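Local coordinates for DCN1-like protein 3 (Homo sapiens, PDB 4GBA), which helps transfer NEDD8 from N-terminally acetylated NEDD8-conjugating E2 enzymes to the C-terminal domains of cullin-RBX complexes, at residues 35-38 / 42-45; 71-74 / 78-81. All coordinates share one frame; numbering follows the deposited sequence.

How the contacts relate
From the N terminus, helix 25-34 ends and the chain turns through 35-38; contact 1 closes this short loop onto the first turn of helix 42-50. The chain then passes through that helix and helix 61-71. Contact 2 closes a second loop, folding 71-74 back onto the start of helix 76-89. The two closures come one after the other and neither nest nor cross. Their centres lie about 13 Å apart, and they meet through Leu35, whose CD2 packs against Ile79 CG2 at 3.8 Å and whose carbonyl O lies 3.7 Å from Cys80 SG. Helix 76-89 thus packs against the first loop while closing the second, joining four successive helices of the DCUN1 domain.

Contact 1: 35-38 / 42-45; sequences LCVD and FRVL
Arg43 meets Val37 with the aliphatic part of its side chain, not with its charge. From CB, which faces the loop on the first turn of helix 42-50, the chain runs through CG in a nearly extended form (chi2 156°, chi3 -160°). It passes alongside the valine, and CD comes 4.3 Å from Val37 CG2. Beyond CD the guanidinium continues past the methyl, and NE has a long, weak ion pair with Glu41. Phe83 of helix 76-89 packs on the same arginine side chain.

One helix position further on, Val44 turns its CG2 branch to the loop. That methyl lies beside the backbone N and is 3.5 Å from the carbonyl O of Asp38. It also faces CG1 of Val37, but the modelled separation of these two methyls is too short and therefore doubtful. Both valines are buried, and their CA atoms are 7.6 Å apart. Asp38 OD2 accepts from the backbone N of Thr40, two residues on, as in an Asx turn. Before it, Cys36 has positive phi (63°) and ends helix 25-34 in a Schellman motif, turning the chain so that Val37 can face helix 42-50.

Val44 and Leu45 also pack on a modified side chain of the bound peptide. This compact helix-loop-helix corner of the DCUN1 (PONY) domain therefore borders the peptide, and probably helps form the site for the acetylated N terminus of the NEDD8 E2.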
loop_
_atom_site.group_PDB
_atom_site.type_symbol
_atom_site.label_atom_id
_atom_site.label_comp_id
_atom_site.label_asym_id
_atom_site.label_seq_id
_atom_site.Cartn_x
_atom_site.Cartn_y
_atom_site.Cartn_z
ATOM N N LEU A 35 -4.964 -18.201 -4.528
ATOM C CA LEU A 35 -4.762 -17.276 -5.642
ATOM C C LEU A 35 -3.381 -17.420 -6.278
ATOM O O LEU A 35 -3.120 -16.829 -7.321
ATOM C CB LEU A 35 -4.960 -15.840 -5.178
ATOM C CG LEU A 35 -6.359 -15.451 -4.707
ATOM C CD1 LEU A 35 -6.302 -14.098 -4.036
ATOM C CD2 LEU A 35 -7.351 -15.432 -5.869
ATOM N N CYS A 36 -2.489 -18.176 -5.627
ATOM C CA CYS A 36 -1.131 -18.371 -6.126
ATOM C C CYS A 36 -0.381 -17.065 -6.172
ATOM O O CYS A 36 0.337 -16.762 -7.131
ATOM C CB CYS A 36 -1.170 -18.996 -7.514
ATOM S SG CYS A 36 -1.714 -20.697 -7.423
ATOM N N VAL A 37 -0.539 -16.305 -5.099
ATOM C CA VAL A 37 -0.038 -14.949 -5.028
ATOM C C VAL A 37 0.728 -14.791 -3.710
ATOM O O VAL A 37 0.283 -15.274 -2.667
ATOM C CB VAL A 37 -1.249 -13.954 -5.160
ATOM C CG1 VAL A 37 -1.345 -13.001 -4.005
ATOM C CG2 VAL A 37 -1.210 -13.228 -6.499
ATOM N N ASP A 38 1.895 -14.157 -3.747
ATOM C CA ASP A 38 2.572 -13.830 -2.499
ATOM C C ASP A 38 1.682 -12.818 -1.776
ATOM O O ASP A 38 1.225 -11.863 -2.389
ATOM C CB ASP A 38 3.981 -13.271 -2.754
ATOM C CG ASP A 38 4.730 -12.940 -1.459
ATOM O OD1 ASP A 38 5.884 -13.408 -1.270
ATOM O OD2 ASP A 38 4.169 -12.194 -0.627
ATOM N N PHE A 42 1.810 -6.776 -5.053
ATOM C CA PHE A 42 0.991 -5.654 -5.536
ATOM C C PHE A 42 -0.489 -5.994 -5.824
ATOM O O PHE A 42 -1.386 -5.231 -5.464
ATOM C CB PHE A 42 1.684 -5.033 -6.762
ATOM C CG PHE A 42 1.005 -3.802 -7.307
ATOM C CD1 PHE A 42 0.823 -2.674 -6.508
ATOM C CD2 PHE A 42 0.580 -3.760 -8.641
ATOM C CE1 PHE A 42 0.207 -1.521 -7.023
ATOM C CE2 PHE A 42 -0.034 -2.618 -9.165
ATOM C CZ PHE A 42 -0.223 -1.494 -8.348
ATOM N N ARG A 43 -0.744 -7.132 -6.466
ATOM C CA ARG A 43 -2.120 -7.549 -6.741
ATOM C C ARG A 43 -2.956 -7.690 -5.488
ATOM O O ARG A 43 -4.168 -7.498 -5.528
ATOM C CB ARG A 43 -2.156 -8.877 -7.473
ATOM C CG ARG A 43 -1.933 -8.772 -8.944
ATOM C CD ARG A 43 -1.420 -10.089 -9.443
ATOM N NE ARG A 43 -0.750 -9.935 -10.719
ATOM C CZ ARG A 43 -0.305 -10.954 -11.436
ATOM N NH1 ARG A 43 -0.474 -12.189 -10.974
ATOM N NH2 ARG A 43 0.293 -10.733 -12.608
ATOM N N VAL A 44 -2.306 -8.054 -4.383
ATOM C CA VAL A 44 -3.001 -8.216 -3.109
ATOM C C VAL A 44 -3.382 -6.852 -2.536
ATOM O O VAL A 44 -4.488 -6.679 -2.010
ATOM C CB VAL A 44 -2.172 -9.055 -2.103
ATOM C CG1 VAL A 44 -2.871 -9.121 -0.751
ATOM C CG2 VAL A 44 -1.936 -10.470 -2.677
ATOM N N LEU A 45 -2.475 -5.883 -2.657
ATOM C CA LEU A 45 -2.825 -4.493 -2.371
ATOM C C LEU A 45 -4.030 -4.052 -3.248
ATOM O O LEU A 45 -4.987 -3.452 -2.741
ATOM C CB LEU A 45 -1.614 -3.568 -2.571
ATOM C CG LEU A 45 -1.861 -2.061 -2.411
ATOM C CD1 LEU A 45 -2.131 -1.681 -0.937
ATOM C CD2 LEU A 45 -0.696 -1.250 -2.995
#

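Contact 2: 71-74 / 78-81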
loop_
_atom_site.group_PDB
_atom_site.type_symbol
_atom_site.label_atom_id
_atom_site.label_comp_id
_atom_site.label_asym_id
_atom_site.label_seq_id
_atom_site.Cartn_x
_atom_site.Cartn_y
_atom_site.Cartn_z
ATOM N N ILE A 71 -15.954 -6.856 -8.595
ATOM C CA ILE A 71 -15.084 -7.342 -9.657
ATOM C C ILE A 71 -15.696 -8.549 -10.378
ATOM O O ILE A 71 -15.060 -9.171 -11.228
ATOM C CB ILE A 71 -13.678 -7.661 -9.125
ATOM C CG1 ILE A 71 -13.741 -8.808 -8.109
ATOM C CG2 ILE A 71 -13.077 -6.403 -8.500
ATOM C CD1 ILE A 71 -12.387 -9.381 -7.719
ATOM N N SER A 72 -16.950 -8.846 -10.045
ATOM C CA SER A 72 -17.709 -9.926 -10.677
ATOM C C SER A 72 -16.992 -11.263 -10.615
ATOM O O SER A 72 -16.654 -11.862 -11.645
ATOM C CB SER A 72 -18.092 -9.567 -12.118
ATOM O OG SER A 72 -19.059 -8.538 -12.096
ATOM N N ALA A 73 -16.766 -11.715 -9.388
ATOM C CA ALA A 73 -16.156 -13.004 -9.149
ATOM C C ALA A 73 -16.853 -13.632 -7.963
ATOM O O ALA A 73 -17.266 -12.947 -7.023
ATOM C CB ALA A 73 -14.659 -12.860 -8.883
ATOM N N ASP A 74 -17.020 -14.944 -8.038
ATOM C CA ASP A 74 -17.496 -15.717 -6.904
ATOM C C ASP A 74 -16.582 -16.943 -6.730
ATOM O O ASP A 74 -16.947 -17.938 -6.094
ATOM C CB ASP A 74 -18.962 -16.119 -7.083
ATOM C CG ASP A 74 -19.184 -17.014 -8.300
ATOM O OD1 ASP A 74 -18.199 -17.410 -8.973
ATOM O OD2 ASP A 74 -20.358 -17.358 -8.570
ATOM N N GLY A 78 -12.095 -16.961 -10.854
ATOM C CA GLY A 78 -12.696 -15.732 -11.335
ATOM C C GLY A 78 -11.898 -14.514 -10.910
ATOM O O GLY A 78 -11.679 -13.607 -11.706
ATOM N N ILE A 79 -11.469 -14.490 -9.649
ATOM C CA ILE A 79 -10.633 -13.406 -9.149
ATOM C C ILE A 79 -9.327 -13.310 -9.933
ATOM O O ILE A 79 -8.958 -12.232 -10.392
ATOM C CB ILE A 79 -10.346 -13.548 -7.632
ATOM C CG1 ILE A 79 -11.646 -13.425 -6.839
ATOM C CG2 ILE A 79 -9.365 -12.473 -7.174
ATOM C CD1 ILE A 79 -11.631 -14.051 -5.501
ATOM N N CYS A 80 -8.633 -14.435 -10.103
ATOM C CA CYS A 80 -7.366 -14.423 -10.839
ATOM C C CYS A 80 -7.543 -13.861 -12.242
ATOM O O CYS A 80 -6.691 -13.124 -12.727
ATOM C CB CYS A 80 -6.727 -15.820 -10.905
ATOM S SG CYS A 80 -6.227 -16.461 -9.292
ATOM N N ALA A 81 -8.653 -14.203 -12.885
ATOM C CA ALA A 81 -8.926 -13.729 -14.235
ATOM C C ALA A 81 -9.061 -12.199 -14.310
ATOM O O ALA A 81 -8.808 -11.603 -15.363
ATOM C CB ALA A 81 -10.171 -14.402 -14.782
#
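The peptide group linking Gly78 to Ile79 presents one flat face to Ala73. The methyl of Ala73 stands almost squarely over that face, with CB 3.8 Å from Gly78 C and 3.7 Å from Ile79 N. It does not approach along the carbonyl edge, and Gly78 O lies somewhat further from Ala73 CB, at 4.2 Å. The other face of the peptide looks inward, toward the axis of helix 76-89. Gly78 has no side chain to intervene, so the loop comes close and the CA atoms of Ala73 and Gly78 are 4.9 Å apart. The backbone N of Gly78, in the preceding peptide group, is hydrogen-bonded to Ser75 OG.

Ile79 extends the apolar surface beyond the peptide. Its CG1 lies beside the backbone N (chi1 -64°), on the side from which Ala73 approaches, and touches Ala73 CB at 3.7 Å. Ile71 reaches the same carbon from the end of the preceding helix. Its CG1-CD1 arm is extended (chi2 169°), which brings CD1 of Ile71 to 4.2 Å from Ile79 CG1. Two isoleucines and an alanine methyl thus meet in the angle of a helix-loop-helix turn in the DCUN1 domain. Helix 61-71 stops here in a Schellman motif, with Ser72 at positive phi (54°).

Arg82, further along helix 76-89, donates through NH2 to Ser72 O and weakly through NE to Ile71 O. CB of Asp74 points away from 78-81, though the end of its side chain comes nearer; OD1 forms a salt bridge to Arg7 of helix 7-13, while helix 42-50 adds Lys50 against Ile71 and Leu47 against Ile79.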